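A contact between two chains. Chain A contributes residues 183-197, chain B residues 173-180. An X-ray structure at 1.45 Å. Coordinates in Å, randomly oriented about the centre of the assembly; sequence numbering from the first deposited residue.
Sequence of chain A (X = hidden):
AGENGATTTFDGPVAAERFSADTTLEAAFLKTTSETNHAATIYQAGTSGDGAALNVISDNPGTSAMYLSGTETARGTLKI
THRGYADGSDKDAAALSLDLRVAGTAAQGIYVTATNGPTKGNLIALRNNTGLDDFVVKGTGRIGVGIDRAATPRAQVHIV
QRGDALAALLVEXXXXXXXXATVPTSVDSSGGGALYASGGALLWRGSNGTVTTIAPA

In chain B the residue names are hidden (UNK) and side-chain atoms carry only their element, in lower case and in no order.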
# COMPACT_ATOMS: atom_id res chain seq x y z
N VAL A 183 -32.94 8.16 -6.19
CA VAL A 183 -32.84 9.24 -7.17
C VAL A 183 -32.21 10.47 -6.51
O VAL A 183 -32.66 10.90 -5.47
CB VAL A 183 -34.27 9.57 -7.71
CG1 VAL A 183 -34.26 10.79 -8.56
CG2 VAL A 183 -34.83 8.36 -8.48
N PRO A 184 -31.16 11.04 -7.14
CA PRO A 184 -30.59 12.26 -6.57
C PRO A 184 -31.58 13.42 -6.42
O PRO A 184 -32.46 13.58 -7.26
CB PRO A 184 -29.53 12.66 -7.60
CG PRO A 184 -29.08 11.34 -8.17
CD PRO A 184 -30.37 10.54 -8.27
N THR A 185 -31.43 14.21 -5.36
CA THR A 185 -32.24 15.41 -5.15
C THR A 185 -31.37 16.65 -4.95
O THR A 185 -31.87 17.72 -4.58
CB THR A 185 -33.14 15.26 -3.92
OG1 THR A 185 -32.33 15.03 -2.76
CG2 THR A 185 -34.12 14.08 -4.08
N SER A 186 -30.07 16.50 -5.15
CA SER A 186 -29.09 17.55 -4.93
C SER A 186 -27.85 17.26 -5.78
O SER A 186 -27.70 16.17 -6.37
CB SER A 186 -28.72 17.60 -3.44
OG SER A 186 -28.22 16.34 -3.02
N VAL A 187 -26.96 18.25 -5.82
CA VAL A 187 -25.68 18.14 -6.53
C VAL A 187 -24.52 18.52 -5.60
O VAL A 187 -24.75 18.94 -4.48
CB VAL A 187 -25.65 18.98 -7.86
CG1 VAL A 187 -26.88 18.65 -8.71
CG2 VAL A 187 -25.54 20.44 -7.63
N ASP A 188 -23.29 18.34 -6.06
CA ASP A 188 -22.12 18.71 -5.25
C ASP A 188 -21.94 20.23 -5.05
O ASP A 188 -22.43 21.05 -5.85
CB ASP A 188 -20.84 18.16 -5.87
CG ASP A 188 -19.66 18.27 -4.93
OD1 ASP A 188 -19.70 17.63 -3.86
OD2 ASP A 188 -18.70 19.04 -5.24
N SER A 189 -21.22 20.60 -4.00
CA SER A 189 -20.92 22.01 -3.73
C SER A 189 -20.01 22.67 -4.77
O SER A 189 -19.94 23.90 -4.82
CB SER A 189 -20.33 22.15 -2.32
OG SER A 189 -19.19 21.33 -2.17
N SER A 190 -19.38 21.87 -5.63
CA SER A 190 -18.55 22.39 -6.72
C SER A 190 -19.42 22.72 -7.93
O SER A 190 -18.92 23.09 -9.00
CB SER A 190 -17.45 21.39 -7.10
OG SER A 190 -17.98 20.17 -7.60
N GLY A 191 -20.73 22.57 -7.76
CA GLY A 191 -21.70 22.90 -8.80
C GLY A 191 -21.81 21.76 -9.78
O GLY A 191 -21.52 20.61 -9.43
N GLY A 192 -22.20 22.07 -11.01
CA GLY A 192 -22.37 21.06 -12.03
C GLY A 192 -23.66 20.30 -11.85
O GLY A 192 -24.74 20.90 -11.74
N GLY A 193 -23.56 18.99 -11.82
CA GLY A 193 -24.77 18.19 -11.70
C GLY A 193 -24.53 16.75 -11.37
O GLY A 193 -23.41 16.35 -10.98
N ALA A 194 -25.58 15.95 -11.47
CA ALA A 194 -25.55 14.54 -11.15
C ALA A 194 -26.06 13.72 -12.32
O ALA A 194 -27.19 13.91 -12.78
CB ALA A 194 -26.41 14.28 -9.90
N LEU A 195 -25.23 12.78 -12.77
CA LEU A 195 -25.53 11.90 -13.88
C LEU A 195 -25.89 10.57 -13.27
O LEU A 195 -25.17 10.06 -12.40
CB LEU A 195 -24.29 11.75 -14.77
CG LEU A 195 -24.43 10.95 -16.07
CD1 LEU A 195 -25.33 11.67 -17.08
CD2 LEU A 195 -23.06 10.67 -16.69
N TYR A 196 -27.03 10.00 -13.64
CA TYR A 196 -27.44 8.73 -13.07
C TYR A 196 -28.31 7.96 -14.01
O TYR A 196 -28.88 8.53 -14.95
CB TYR A 196 -28.17 8.94 -11.72
CG TYR A 196 -29.44 9.76 -11.77
CD1 TYR A 196 -29.39 11.15 -11.85
CD2 TYR A 196 -30.67 9.16 -11.74
CE1 TYR A 196 -30.55 11.92 -11.87
CE2 TYR A 196 -31.84 9.91 -11.76
CZ TYR A 196 -31.77 11.29 -11.84
OH TYR A 196 -32.91 12.04 -11.86
N ALA A 197 -28.40 6.65 -13.78
CA ALA A 197 -29.33 5.80 -14.50
C ALA A 197 -30.58 5.54 -13.66
O ALA A 197 -30.53 5.44 -12.44
CB ALA A 197 -28.65 4.47 -14.93
N UNK B 173 -24.21 3.54 -8.67
CA UNK B 173 -24.65 4.75 -8.02
C UNK B 173 -24.55 5.90 -8.99
O UNK B 173 -24.29 5.73 -10.19
N UNK B 174 -24.72 7.12 -8.49
CA UNK B 174 -24.69 8.28 -9.36
C UNK B 174 -23.28 8.84 -9.51
O UNK B 174 -22.37 8.53 -8.71
o UNK B 174 -25.26 9.73 -7.49
c UNK B 174 -25.63 9.36 -8.82
N UNK B 175 -23.09 9.65 -10.55
CA UNK B 175 -21.83 10.30 -10.85
C UNK B 175 -22.04 11.79 -10.81
O UNK B 175 -22.77 12.35 -11.66
c UNK B 175 -21.30 9.94 -12.25
c UNK B 175 -19.96 10.67 -12.56
c UNK B 175 -21.15 8.43 -12.39
N UNK B 176 -21.41 12.47 -9.85
CA UNK B 176 -21.47 13.92 -9.82
C UNK B 176 -20.29 14.51 -10.57
O UNK B 176 -19.16 14.06 -10.41
c UNK B 176 -22.82 14.44 -6.22
n UNK B 176 -23.68 15.52 -3.72
c UNK B 176 -22.82 14.13 -7.69
c UNK B 176 -21.50 14.44 -8.39
n UNK B 176 -24.20 14.48 -5.70
c UNK B 176 -24.58 15.03 -4.56
n UNK B 176 -25.86 15.04 -4.23
N UNK B 177 -20.56 15.51 -11.40
CA UNK B 177 -19.54 16.18 -12.17
C UNK B 177 -19.63 17.65 -11.82
O UNK B 177 -20.65 18.30 -12.11
c UNK B 177 -20.11 14.18 -15.47
c UNK B 177 -18.65 16.72 -14.46
c UNK B 177 -19.73 14.48 -14.02
c UNK B 177 -19.74 15.98 -13.68
N UNK B 178 -18.60 18.22 -11.19
CA UNK B 178 -18.60 19.63 -10.83
C UNK B 178 -18.34 20.47 -12.06
O UNK B 178 -17.87 19.95 -13.07
N UNK B 179 -18.64 21.76 -12.00
CA UNK B 179 -18.34 22.62 -13.15
C UNK B 179 -16.84 22.63 -13.42
O UNK B 179 -16.03 22.77 -12.49
o UNK B 179 -21.05 23.62 -13.68
c UNK B 179 -20.32 24.24 -12.90
n UNK B 179 -20.79 25.08 -12.00
c UNK B 179 -18.79 24.05 -12.92
N UNK B 180 -16.45 22.52 -14.69
CA UNK B 180 -15.05 22.60 -15.06
C UNK B 180 -14.55 24.03 -14.88
O UNK B 180 -15.18 25.00 -15.30
c UNK B 180 -14.86 22.17 -16.48
O HOH W 1 -25.18 17.32 -1.99
O HOH W 2 -20.86 15.19 -3.57
O HOH W 3 -23.50 24.95 -11.17
O HOH W 4 -27.00 5.67 -11.36

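Position 173 has no side-chain atoms, and its O accepts a weak hydrogen bond from water 4, which in turn accepts one from Ala197(A) N. Its phi/psi of 154/-170 would jam a CB against the preceding carbonyl. This is Gly173(B).

Position 174 carries one carbon and then one oxygen; its CB lies 3.9 Å from Tyr196(A) CB and 4.0 Å from Pro184(A) CG. This is Ser174(B).

Position 175 has three carbons, one bearing the other two. It faces Leu195(A) in a hydrogen-bonded antiparallel pair: Leu195(A) N to the O of 175 is 2.7 Å at 173°, and the N of 175 to Leu195(A) O is 2.8 Å at 174°. The two side chains share a sheet face, with the CB of 175 4.3 Å from Leu195(A) CB. The beta-branched pattern is that of valine, Val175(B).

Position 176 runs through three carbons and a nitrogen to a carbon carrying two more nitrogens, a guanidinium. One terminal nitrogen lies 3.0 Å from Ser186(A) OG, and Val187(A) C and Asp188(A) N cover one face of the group. This is Arg176(B). The chain leaves the sheet on the face of Ala194(A), whose CB lies 4.2 Å from Arg176(B) CG. At the guanidinium edge, NH2 donates the bond to Ser186(A) OG, weak at 124°. Arg176(B) NH1 is 4.5 Å from Asp188(A) OD1, too far for a salt bridge, but water 2 joins the two, 2.8 Å from NH1 and 2.7 Å from OD1.

Position 177 has four carbons, forked at the first, with one arm two carbons long. It pairs with Gly193(A) through two backbone bonds, Gly193(A) N to the O of 177 and the N of 177 to Gly193(A) O, each 3.0 Å. The fork identifies isoleucine, Ile177(B).

Position 178 again lacks side-chain atoms. Its bare CA approaches Gly191(A) O at 3.4 Å, with a C-H...O angle of 174°, and an ideal CB would lie 2.2 Å from Ser190(A) OG, a clash. This is Gly178(B).

Position 179 shows two carbons, the second bearing oxygen and nitrogen; its backbone N donates to Ser190(A) O (3.3 Å, 152°). This is Asn179(B). Water 3 accepts from both Asn179(B) ND2 (2.8 Å) and Gly192(A) N (3.2 Å).

Position 180 has a single carbon, which points away and makes no contact: Ala180(B).

The contact joins two antiparallel strands, at 153°, by four backbone hydrogen bonds. Close passage continues beyond the strand at Gly192(A), where an ideal CB would fall 1.9 Å from Ile177(B) O. Arg176(B), with 115 Å² covered, extends the contact to the loop at Ser186(A)-Asp188(A), partly through water.

Chain B (173-180) GSVRIGNA
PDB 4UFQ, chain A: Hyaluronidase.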